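Local coordinates for protein putative peptidase (Parabacteroides merdae, PDB 4L8K) that probably hydrolyses peptide bonds as a serine peptidase of family S41, at residues K105-G108 with G109-Y112; M162-S165 with D166-A169; N135-D138 with Y139-A142. All coordinates share one frame; numbering follows the deposited sequence.

In the fold
From the N terminus the chain meets contact 1 first, the tight turn of the hairpin 105-112, then contact 3 within helix 134-143, and finally contact 2 within helix 162-169. All three are local and lie in series: none nests inside or crosses another, and only contact 1 closes a turn. Contacts 1 and 3 touch directly, their centres about 10 Å apart, because Met110 and Tyr112 of the hairpin pack on Asn136 and Met140. Contacts 3 and 2 also touch, with centres about 15 Å apart, through Leu137 against Arg167 and Ile168. Helix 134-143 thus touches both the edge hairpin of the seven-stranded mixed sheet and helix 162-169.

Contact 1: residues K105-G108 with G109-Y112; sequences KIAG and GMKY
With CG of Tyr112 lodged between its own backbone N and carbonyl carbon (chi1 68°), the ring reaches back over the partner strand, where the backbone of Lys105 presents CB to one of its faces; chi1 of -42° then puts CG of Lys105 beside its backbone N, near CE2 of Tyr112. CB of Lys105 lies 3.5 Å from the centroid of the Tyr112 ring and 19° off its normal, a CH-pi contact shifted toward the CE1-CZ rim; the lysine chain then bends at chi2 and runs off. Ala107 CB approaches obliquely, 3.6 Å from CE1 of Tyr112, and also meets CE of Met110, a selenomethionine, at 3.8 Å.

The backbone evidence is that of a two-residue hairpin. Lys105 and Tyr112 form a hydrogen-bonded antiparallel pair, N of Lys105 to O of Tyr112 being 2.8 Å, and N of Ala107 binds O of Met110 at 3.0 Å. The return bond, Met110 N to Ala107 O at 3.1 Å, comes from above the carbonyl plane and closes a type II' turn through Gly108 and Gly109.

Replacing Tyr112 by a serine would probably leave CB of Lys105 and of Ala107 without their aromatic cover. The hairpin forms the edge of the mixed sheet: the backbone of Lys111 hydrogen-bonds to that of Tyr124 in strand 120-125, Met110 and Tyr112 lean on helix 134-143, and Lys111 touches helix 93-100.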
loop_
_atom_site.group_PDB
_atom_site.type_symbol
_atom_site.label_atom_id
_atom_site.label_comp_id
_atom_site.label_asym_id
_atom_site.label_seq_id
_atom_site.Cartn_x
_atom_site.Cartn_y
_atom_site.Cartn_z
ATOM N N LYS A 105 14.433 -0.528 -20.056
ATOM C CA LYS A 105 13.321 -0.576 -20.996
ATOM C C LYS A 105 12.071 -0.010 -20.357
ATOM O O LYS A 105 11.925 -0.091 -19.137
ATOM C CB LYS A 105 13.075 -2.026 -21.457
ATOM C CG LYS A 105 14.319 -2.871 -21.770
ATOM C CD LYS A 105 14.936 -2.484 -23.069
ATOM C CE LYS A 105 15.935 -3.526 -23.488
ATOM N NZ LYS A 105 16.697 -3.089 -24.684
ATOM N N ILE A 106 11.157 0.561 -21.182
ATOM C CA ILE A 106 9.889 1.152 -20.719
ATOM C C ILE A 106 8.714 0.408 -21.372
ATOM O O ILE A 106 8.585 0.426 -22.582
ATOM C CB ILE A 106 9.820 2.688 -20.982
ATOM C CG1 ILE A 106 10.894 3.426 -20.168
ATOM C CG2 ILE A 106 8.398 3.230 -20.679
ATOM C CD1 ILE A 106 11.167 4.892 -20.618
ATOM N N ALA A 107 7.874 -0.244 -20.558
ATOM C CA ALA A 107 6.682 -0.970 -21.032
ATOM C C ALA A 107 5.494 -0.521 -20.168
ATOM O O ALA A 107 5.298 -1.024 -19.046
ATOM C CB ALA A 107 6.900 -2.476 -20.935
ATOM N N GLY A 108 4.768 0.481 -20.669
ATOM C CA GLY A 108 3.673 1.104 -19.940
ATOM C C GLY A 108 4.242 1.814 -18.728
ATOM O O GLY A 108 5.235 2.530 -18.847
ATOM N N GLY A 109 3.679 1.541 -17.554
ATOM C CA GLY A 109 4.131 2.114 -16.293
ATOM C C GLY A 109 5.325 1.400 -15.678
ATOM O O GLY A 109 5.750 1.753 -14.584
HETATM N N MSE A 110 5.895 0.399 -16.366
HETATM C CA MSE A 110 7.066 -0.351 -15.876
HETATM C C MSE A 110 8.385 0.104 -16.495
HETATM O O MSE A 110 8.472 0.362 -17.706
HETATM C CB MSE A 110 6.944 -1.862 -16.159
HETATM C CG MSE A 110 5.833 -2.549 -15.397
HETATM SE SE MSE A 110 5.708 -4.462 -15.886
HETATM C CE MSE A 110 5.566 -4.342 -17.871
ATOM N N LYS A 111 9.424 0.110 -15.648
ATOM C CA LYS A 111 10.820 0.289 -16.015
ATOM C C LYS A 111 11.441 -1.060 -15.759
ATOM O O LYS A 111 11.212 -1.631 -14.677
ATOM C CB LYS A 111 11.539 1.387 -15.209
ATOM C CG LYS A 111 11.016 2.790 -15.403
ATOM C CD LYS A 111 11.849 3.725 -14.537
ATOM C CE LYS A 111 11.462 5.176 -14.671
ATOM N NZ LYS A 111 12.237 6.002 -13.685
ATOM N N TYR A 112 12.164 -1.631 -16.748
ATOM C CA TYR A 112 12.700 -2.960 -16.496
ATOM C C TYR A 112 14.081 -3.149 -17.108
ATOM O O TYR A 112 14.422 -2.541 -18.117
ATOM C CB TYR A 112 11.710 -4.066 -16.907
ATOM C CG TYR A 112 11.453 -4.211 -18.394
ATOM C CD1 TYR A 112 10.527 -3.391 -19.050
ATOM C CD2 TYR A 112 12.052 -5.231 -19.129
ATOM C CE1 TYR A 112 10.259 -3.546 -20.421
ATOM C CE2 TYR A 112 11.780 -5.406 -20.493
ATOM C CZ TYR A 112 10.880 -4.567 -21.134
ATOM O OH TYR A 112 10.643 -4.761 -22.483
#

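Contact 2: residues M162-S165 with D166-A169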
loop_
_atom_site.group_PDB
_atom_site.type_symbol
_atom_site.label_atom_id
_atom_site.label_comp_id
_atom_site.label_asym_id
_atom_site.label_seq_id
_atom_site.Cartn_x
_atom_site.Cartn_y
_atom_site.Cartn_z
HETATM N N MSE A 162 -6.880 -0.728 -9.391
HETATM C CA MSE A 162 -7.036 -2.154 -9.068
HETATM C C MSE A 162 -7.048 -3.000 -10.350
HETATM O O MSE A 162 -6.842 -4.220 -10.294
HETATM C CB MSE A 162 -8.345 -2.378 -8.292
HETATM C CG MSE A 162 -8.527 -1.421 -7.111
HETATM SE SE MSE A 162 -9.049 -2.299 -5.458
HETATM C CE MSE A 162 -7.374 -3.276 -5.202
ATOM N N LEU A 163 -7.350 -2.358 -11.499
ATOM C CA LEU A 163 -7.381 -3.050 -12.776
ATOM C C LEU A 163 -5.977 -3.589 -13.085
ATOM O O LEU A 163 -5.842 -4.746 -13.477
ATOM C CB LEU A 163 -7.892 -2.110 -13.888
ATOM C CG LEU A 163 -7.815 -2.634 -15.343
ATOM C CD1 LEU A 163 -8.949 -3.582 -15.633
ATOM C CD2 LEU A 163 -7.851 -1.486 -16.346
ATOM N N TYR A 164 -4.939 -2.783 -12.807
ATOM C CA TYR A 164 -3.546 -3.156 -13.072
ATOM C C TYR A 164 -3.012 -4.042 -11.985
ATOM O O TYR A 164 -2.201 -4.935 -12.258
ATOM C CB TYR A 164 -2.683 -1.906 -13.264
ATOM C CG TYR A 164 -3.296 -0.996 -14.309
ATOM C CD1 TYR A 164 -3.585 -1.467 -15.593
ATOM C CD2 TYR A 164 -3.652 0.310 -13.999
ATOM C CE1 TYR A 164 -4.189 -0.648 -16.544
ATOM C CE2 TYR A 164 -4.219 1.147 -14.951
ATOM C CZ TYR A 164 -4.485 0.660 -16.224
ATOM O OH TYR A 164 -5.002 1.473 -17.192
ATOM N N SER A 165 -3.507 -3.836 -10.771
ATOM C CA SER A 165 -3.175 -4.685 -9.639
ATOM C C SER A 165 -3.529 -6.139 -9.987
ATOM O O SER A 165 -2.626 -6.964 -10.021
ATOM C CB SER A 165 -3.921 -4.207 -8.398
ATOM O OG SER A 165 -3.255 -4.713 -7.257
ATOM N N ASP A 166 -4.815 -6.411 -10.330
ATOM C CA ASP A 166 -5.317 -7.744 -10.706
ATOM C C ASP A 166 -4.635 -8.301 -11.945
ATOM O O ASP A 166 -4.346 -9.494 -11.987
ATOM C CB ASP A 166 -6.840 -7.711 -10.958
ATOM C CG ASP A 166 -7.683 -8.182 -9.793
ATOM O OD1 ASP A 166 -7.399 -7.768 -8.644
ATOM O OD2 ASP A 166 -8.663 -8.901 -10.032
ATOM N N ARG A 167 -4.381 -7.454 -12.956
ATOM C CA ARG A 167 -3.747 -7.854 -14.216
ATOM C C ARG A 167 -2.303 -8.323 -13.989
ATOM O O ARG A 167 -1.907 -9.327 -14.567
ATOM C CB ARG A 167 -3.784 -6.687 -15.223
ATOM C CG ARG A 167 -3.225 -7.032 -16.594
ATOM C CD ARG A 167 -3.313 -5.842 -17.512
ATOM N NE ARG A 167 -4.673 -5.661 -18.030
ATOM C CZ ARG A 167 -5.110 -4.594 -18.695
ATOM N NH1 ARG A 167 -4.296 -3.570 -18.943
ATOM N NH2 ARG A 167 -6.367 -4.523 -19.082
ATOM N N ILE A 168 -1.527 -7.618 -13.151
ATOM C CA ILE A 168 -0.143 -8.029 -12.864
ATOM C C ILE A 168 -0.150 -9.297 -11.977
ATOM O O ILE A 168 0.440 -10.288 -12.373
ATOM C CB ILE A 168 0.724 -6.888 -12.260
ATOM C CG1 ILE A 168 0.872 -5.733 -13.267
ATOM C CG2 ILE A 168 2.106 -7.406 -11.853
ATOM C CD1 ILE A 168 1.103 -4.356 -12.553
ATOM N N ALA A 169 -0.863 -9.281 -10.829
ATOM C CA ALA A 169 -0.916 -10.408 -9.876
ATOM C C ALA A 169 -1.340 -11.728 -10.515
ATOM O O ALA A 169 -0.788 -12.773 -10.154
ATOM C CB ALA A 169 -1.840 -10.077 -8.718
#
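Arg167 lies alongside the Tyr164 ring, both side chains pointing the same way from the two-turn helix 162-169, which carries this contact in the S41 peptidase region. NH1 of Arg167 comes 3.8 Å from CE1 of Tyr164. Because NH1 lies in the ring plane at the edge, and not over a face, this is no cation-pi contact; the ring and guanidinium planes are 68° apart. The arginine gets there by keeping CG opposite its backbone N (chi1 -176°) and bending at chi3 (-78°). Its polar end is held from outside the helix: NH1 donates to the carbonyl O of Val132, while NE makes a long, weak ion pair with Glu134.

Backbone bonds from each residue to the fourth before it define the alpha-helix, for example Arg167 N to Leu163 O at 3.1 Å and Ile168 N to Tyr164 O at 2.9 Å. Ile168 also packs its CG1 3.3 Å from that same O of Tyr164. Together with Ser165 it meets Phe228 of helix 224-232, so this buried side faces the protein interior. At the last bond N of Ala169 is 3.0 Å from O of Ser165, and CB of Ala169 lies 3.5 Å from that same O of Ser165.

Contact 3: residues N135-D138 with Y139-A142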
loop_
_atom_site.group_PDB
_atom_site.type_symbol
_atom_site.label_atom_id
_atom_site.label_comp_id
_atom_site.label_asym_id
_atom_site.label_seq_id
_atom_site.Cartn_x
_atom_site.Cartn_y
_atom_site.Cartn_z
ATOM N N ASN A 135 0.348 -6.994 -23.468
ATOM C CA ASN A 135 1.539 -7.105 -24.321
ATOM C C ASN A 135 2.764 -6.602 -23.566
ATOM O O ASN A 135 3.785 -7.275 -23.587
ATOM C CB ASN A 135 1.355 -6.374 -25.659
ATOM C CG ASN A 135 0.336 -7.011 -26.579
ATOM O OD1 ASN A 135 0.060 -8.193 -26.540
ATOM N ND2 ASN A 135 -0.228 -6.247 -27.460
ATOM N N ASN A 136 2.640 -5.482 -22.831
ATOM C CA ASN A 136 3.709 -4.943 -21.975
ATOM C C ASN A 136 4.276 -6.035 -21.065
ATOM O O ASN A 136 5.500 -6.241 -21.009
ATOM C CB ASN A 136 3.182 -3.793 -21.089
ATOM C CG ASN A 136 2.827 -2.526 -21.772
ATOM O OD1 ASN A 136 1.973 -1.791 -21.274
ATOM N ND2 ASN A 136 3.509 -2.193 -22.884
ATOM N N LEU A 137 3.361 -6.756 -20.368
ATOM C CA LEU A 137 3.725 -7.842 -19.461
ATOM C C LEU A 137 4.376 -9.003 -20.212
ATOM O O LEU A 137 5.427 -9.465 -19.777
ATOM C CB LEU A 137 2.509 -8.325 -18.640
ATOM C CG LEU A 137 2.050 -7.373 -17.536
ATOM C CD1 LEU A 137 0.586 -7.626 -17.160
ATOM C CD2 LEU A 137 2.994 -7.403 -16.306
ATOM N N ASP A 138 3.791 -9.441 -21.347
ATOM C CA ASP A 138 4.352 -10.535 -22.151
ATOM C C ASP A 138 5.767 -10.222 -22.646
ATOM O O ASP A 138 6.627 -11.103 -22.601
ATOM C CB ASP A 138 3.447 -10.862 -23.350
ATOM C CG ASP A 138 2.204 -11.668 -23.005
ATOM O OD1 ASP A 138 2.059 -12.063 -21.825
ATOM O OD2 ASP A 138 1.374 -11.893 -23.913
ATOM N N TYR A 139 6.013 -8.971 -23.077
ATOM C CA TYR A 139 7.321 -8.521 -23.569
ATOM C C TYR A 139 8.373 -8.445 -22.455
ATOM O O TYR A 139 9.527 -8.828 -22.680
ATOM C CB TYR A 139 7.204 -7.178 -24.292
ATOM C CG TYR A 139 6.820 -7.371 -25.743
ATOM C CD1 TYR A 139 7.714 -7.940 -26.653
ATOM C CD2 TYR A 139 5.553 -7.028 -26.203
ATOM C CE1 TYR A 139 7.349 -8.175 -27.978
ATOM C CE2 TYR A 139 5.186 -7.237 -27.537
ATOM C CZ TYR A 139 6.091 -7.808 -28.418
ATOM O OH TYR A 139 5.766 -7.995 -29.730
HETATM N N MSE A 140 7.964 -7.988 -21.259
HETATM C CA MSE A 140 8.844 -7.890 -20.101
HETATM C C MSE A 140 9.267 -9.313 -19.687
HETATM O O MSE A 140 10.462 -9.561 -19.516
HETATM C CB MSE A 140 8.164 -7.083 -18.965
HETATM C CG MSE A 140 8.959 -7.004 -17.651
HETATM SE SE MSE A 140 8.599 -8.576 -16.524
HETATM C CE MSE A 140 6.673 -8.190 -16.067
ATOM N N PHE A 141 8.321 -10.240 -19.599
ATOM C CA PHE A 141 8.601 -11.630 -19.241
ATOM C C PHE A 141 9.488 -12.297 -20.291
ATOM O O PHE A 141 10.426 -13.000 -19.903
ATOM C CB PHE A 141 7.303 -12.459 -18.992
ATOM C CG PHE A 141 6.541 -12.119 -17.715
ATOM C CD1 PHE A 141 7.207 -11.965 -16.496
ATOM C CD2 PHE A 141 5.154 -12.009 -17.720
ATOM C CE1 PHE A 141 6.501 -11.668 -15.320
ATOM C CE2 PHE A 141 4.454 -11.708 -16.545
ATOM C CZ PHE A 141 5.129 -11.530 -15.354
ATOM N N ALA A 142 9.256 -12.035 -21.591
ATOM C CA ALA A 142 10.096 -12.636 -22.669
ATOM C C ALA A 142 11.555 -12.102 -22.586
ATOM O O ALA A 142 12.499 -12.866 -22.787
ATOM C CB ALA A 142 9.508 -12.367 -24.043
#
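Met140, a selenomethionine, can be traced atom by atom against the preceding turn. Its CB rests 3.5 Å from O of Asn136, the oxygen that also accepts a bond from N of Met140, 3.0 Å away. CG, swung to the far side from the backbone N (chi1 176°), packs against CG of Tyr112 in the neighbouring hairpin. Bends at chi2 and chi3 then curl the chain back over its own helix: SE comes 3.7 Å from CD1 of Phe141, and CE ends 3.8 Å from CD2 of Leu137. The same CE lies 3.6 Å above the plane of the Phe141 ring, offset toward its rim, so the methyl touches both the leucine and the aromatic ring. Leu137 and Met140 run side by side, pointing the same way.

Phe141 repeats the backbone pattern, its N bound to O of Leu137 at 3.0 Å, while its CD2 sits 3.3 Å from that oxygen. Tyr139 likewise brings CD2 to 3.2 Å from O of Asn135.

The polar flank is anchored elsewhere. Asp138 forms salt bridges through OD1 to Arg171 and through OD2 to Arg206, and Arg206 also binds OD1 of Asn135, which would probably stabilise the carboxylate in its charged form. Leu137 meanwhile packs on helix 162-169. With one apolar side against the sheet and a charged side turned elsewhere, helix 134-143 is the amphipathic connection of a beta-alpha-beta crossover, joining the parallel strands 120-125 and 149-153, in keeping with the ClpP/crotonase clan.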